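Local coordinates for protein N-acetylmuramoyl-L-alanine amidase (Peptoclostridium difficile, PDB 4RN7) that probably hydrolyses the amide bond between N-acetylmuramic acid and L-alanine in bacterial cell-wall peptidoglycan, as a zinc-dependent amidase domain, at residues 80-85 against 144-149. Numbering follows the deposited sequence.
Sequences SIHLNA and AILIEC. With ZN (zinc ion), chain B.
S80 and H82 pair with 145-149 through four backbone hydrogen bonds, in parallel register. S80 N donates to I145 O and S80 O accepts from I147 N at 2.8 Å. H82 N then donates to I147 O, and H82 O takes C149 N at 2.8 Å. All four bonds are nearly straight at the hydrogen. A water bridges N84 ND2 and E148 O, accepting from the amide and donating to the carbonyl.

S80, H82, L146 and E148 share one face of the sheet, which carries the metal site. H82 ND1 binds the zinc ion at 2.1 Å, and H12 and E28 complete the protein ligands. L146 CG lies anti to the backbone N (chi1 179°), which brings CD1 within 3.4 Å of H82 CD2. L146 CD1 meets the ring obliquely, and the two side chains cross at about a right angle. S80 OG lies at the ring edge, in plane, and is hydrogen-bonded to D9. The E148 chain bends at chi2 (-75°) and brings OE1 to 3.3 Å from H82 CB. The N84 amide stacks on the E148 carboxylate, their planes 19° apart.

I81 and I147 point to the other face, side by side, with their CD1 atoms 4.1 Å apart. L83 CD2 packs on C149 CB at 3.7 Å.

The pair forms the middle of the mixed sheet of the Amidase_3 zinc amidase domain, and strand 77-84 places a zinc ligand, H82, at the metal site. Strand 4-10 flanks 77-84, and strand 95-99 runs antiparallel beside 144-151. Helix 28-44 covers I81 and L83, while helix 107-122 packs on I145 and I147.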
ATOM      1  N   SER A  80       2.838  -1.461  -1.890  1.00 21.72           N
ATOM      2  CA  SER A  80       1.757  -2.431  -2.010  1.00 22.58           C
ATOM      3  C   SER A  80       0.633  -1.975  -1.094  1.00 26.41           C
ATOM      4  O   SER A  80       0.888  -1.517   0.028  1.00 25.42           O
ATOM      5  CB  SER A  80       2.232  -3.824  -1.603  1.00 23.66           C
ATOM      6  OG  SER A  80       1.229  -4.803  -1.832  1.00 28.42           O
ATOM      7  N   ILE A  81      -0.599  -2.095  -1.574  1.00 21.91           N
ATOM      8  CA  ILE A  81      -1.762  -1.611  -0.823  1.00 22.76           C
ATOM      9  C   ILE A  81      -2.637  -2.796  -0.431  1.00 25.25           C
ATOM     10  O   ILE A  81      -3.149  -3.498  -1.305  1.00 21.76           O
ATOM     11  CB  ILE A  81      -2.589  -0.648  -1.692  1.00 23.19           C
ATOM     12  CG1 ILE A  81      -1.758   0.602  -2.035  1.00 24.43           C
ATOM     13  CG2 ILE A  81      -3.881  -0.258  -0.978  1.00 26.35           C
ATOM     14  CD1 ILE A  81      -1.360   1.433  -0.803  1.00 26.36           C
ATOM     15  N   HIS A  82      -2.801  -3.026   0.872  1.00 22.56           N
ATOM     16  CA  HIS A  82      -3.600  -4.144   1.370  1.00 20.95           C
ATOM     17  C   HIS A  82      -4.500  -3.641   2.499  1.00 26.19           C
ATOM     18  O   HIS A  82      -4.371  -2.497   2.912  1.00 24.20           O
ATOM     19  CB  HIS A  82      -2.698  -5.233   1.939  1.00 22.82           C
ATOM     20  CG  HIS A  82      -2.128  -6.155   0.909  1.00 23.97           C
ATOM     21  ND1 HIS A  82      -2.516  -7.472   0.811  1.00 27.95           N
ATOM     22  CD2 HIS A  82      -1.195  -5.963  -0.057  1.00 25.08           C
ATOM     23  CE1 HIS A  82      -1.849  -8.057  -0.170  1.00 27.24           C
ATOM     24  NE2 HIS A  82      -1.035  -7.167  -0.711  1.00 25.24           N
ATOM     25  N   LEU A  83      -5.420  -4.485   2.964  1.00 21.18           N
ATOM     26  CA  LEU A  83      -6.185  -4.192   4.185  1.00 23.51           C
ATOM     27  C   LEU A  83      -5.882  -5.302   5.171  1.00 28.21           C
ATOM     28  O   LEU A  83      -5.665  -6.457   4.792  1.00 27.91           O
ATOM     29  CB  LEU A  83      -7.690  -4.140   3.924  1.00 25.46           C
ATOM     30  CG  LEU A  83      -8.164  -3.169   2.838  1.00 27.72           C
ATOM     31  CD1 LEU A  83      -9.675  -3.296   2.621  1.00 28.14           C
ATOM     32  CD2 LEU A  83      -7.795  -1.744   3.226  1.00 30.61           C
ATOM     33  N   ASN A  84      -5.867  -4.963   6.446  1.00 27.92           N
ATOM     34  CA  ASN A  84      -5.523  -5.941   7.440  1.00 30.12           C
ATOM     35  C   ASN A  84      -6.728  -6.810   7.795  1.00 33.26           C
ATOM     36  O   ASN A  84      -7.884  -6.484   7.466  1.00 27.52           O
ATOM     37  CB  ASN A  84      -4.978  -5.229   8.686  1.00 25.57           C
ATOM     38  CG  ASN A  84      -3.801  -5.961   9.303  1.00 35.59           C
ATOM     39  OD1 ASN A  84      -3.759  -7.190   9.303  1.00 41.89           O
ATOM     40  ND2 ASN A  84      -2.839  -5.210   9.834  1.00 34.52           N
ATOM     41  N   ALA A  85      -6.458  -7.920   8.469  1.00 28.81           N
ATOM     42  CA  ALA A  85      -7.521  -8.801   8.926  1.00 32.12           C
ATOM     43  C   ALA A  85      -7.085  -9.497  10.201  1.00 34.92           C
ATOM     44  O   ALA A  85      -5.927  -9.906  10.321  1.00 39.12           O
ATOM     45  CB  ALA A  85      -7.852  -9.838   7.859  1.00 39.41           C
ATOM     46  N   ALA A 144      10.835  -1.097  -0.730  1.00 30.36           N
ATOM     47  CA  ALA A 144       9.489  -1.633  -0.900  1.00 28.24           C
ATOM     48  C   ALA A 144       8.753  -1.675   0.436  1.00 29.20           C
ATOM     49  O   ALA A 144       9.313  -2.123   1.449  1.00 27.51           O
ATOM     50  CB  ALA A 144       9.556  -3.035  -1.494  1.00 30.50           C
ATOM     51  N   ILE A 145       7.499  -1.225   0.432  1.00 25.86           N
ATOM     52  CA  ILE A 145       6.658  -1.284   1.626  1.00 26.18           C
ATOM     53  C   ILE A 145       5.287  -1.846   1.267  1.00 29.65           C
ATOM     54  O   ILE A 145       4.884  -1.831   0.095  1.00 24.89           O
ATOM     55  CB  ILE A 145       6.489   0.099   2.305  1.00 25.29           C
ATOM     56  CG1 ILE A 145       5.795   1.097   1.360  1.00 26.91           C
ATOM     57  CG2 ILE A 145       7.847   0.623   2.785  1.00 32.48           C
ATOM     58  CD1 ILE A 145       5.431   2.433   2.014  1.00 29.49           C
ATOM     59  N   LEU A 146       4.582  -2.358   2.275  1.00 26.49           N
ATOM     60  CA  LEU A 146       3.208  -2.803   2.096  1.00 22.81           C
ATOM     61  C   LEU A 146       2.431  -2.117   3.197  1.00 26.08           C
ATOM     62  O   LEU A 146       2.766  -2.258   4.371  1.00 26.87           O
ATOM     63  CB  LEU A 146       3.089  -4.334   2.224  1.00 24.82           C
ATOM     64  CG  LEU A 146       1.687  -4.954   2.079  1.00 27.80           C
ATOM     65  CD1 LEU A 146       1.782  -6.364   1.517  1.00 31.79           C
ATOM     66  CD2 LEU A 146       0.912  -4.974   3.408  1.00 26.83           C
ATOM     67  N   ILE A 147       1.415  -1.350   2.808  1.00 23.35           N
ATOM     68  CA  ILE A 147       0.611  -0.646   3.794  1.00 24.27           C
ATOM     69  C   ILE A 147      -0.672  -1.414   4.050  1.00 24.78           C
ATOM     70  O   ILE A 147      -1.431  -1.660   3.113  1.00 24.80           O
ATOM     71  CB  ILE A 147       0.251   0.768   3.321  1.00 23.15           C
ATOM     72  CG1 ILE A 147       1.498   1.495   2.810  1.00 27.44           C
ATOM     73  CG2 ILE A 147      -0.355   1.573   4.487  1.00 23.13           C
ATOM     74  CD1 ILE A 147       1.203   2.782   2.051  1.00 25.26           C
ATOM     75  N   GLU A 148      -0.917  -1.763   5.320  1.00 23.24           N
ATOM     76  CA  GLU A 148      -2.159  -2.420   5.730  1.00 24.39           C
ATOM     77  C   GLU A 148      -3.112  -1.314   6.165  1.00 23.13           C
ATOM     78  O   GLU A 148      -3.009  -0.795   7.278  1.00 24.46           O
ATOM     79  CB  GLU A 148      -1.922  -3.399   6.889  1.00 28.89           C
ATOM     80  CG  GLU A 148      -1.050  -4.627   6.516  1.00 29.95           C
ATOM     81  CD  GLU A 148      -1.797  -5.662   5.692  1.00 38.93           C
ATOM     82  OE1 GLU A 148      -2.910  -5.371   5.221  1.00 36.09           O
ATOM     83  OE2 GLU A 148      -1.274  -6.778   5.497  1.00 45.40           O
ATOM     84  N   CYS A 149      -4.043  -0.968   5.280  1.00 24.07           N
ATOM     85  CA  CYS A 149      -4.775   0.293   5.393  1.00 25.45           C
ATOM     86  C   CYS A 149      -6.007   0.243   6.297  1.00 25.74           C
ATOM     87  O   CYS A 149      -7.018   0.890   6.005  1.00 31.93           O
ATOM     88  CB  CYS A 149      -5.185   0.795   4.012  1.00 25.61           C
ATOM     89  SG  CYS A 149      -3.769   1.219   2.949  1.00 26.85           S
TER
HETATM   90 ZN    ZN B 401      -4.053  -8.535   1.730  0.77 26.25          ZN
HETATM   91  O   HOH W   1      -3.423  -2.315   9.656  1.00 28.24           O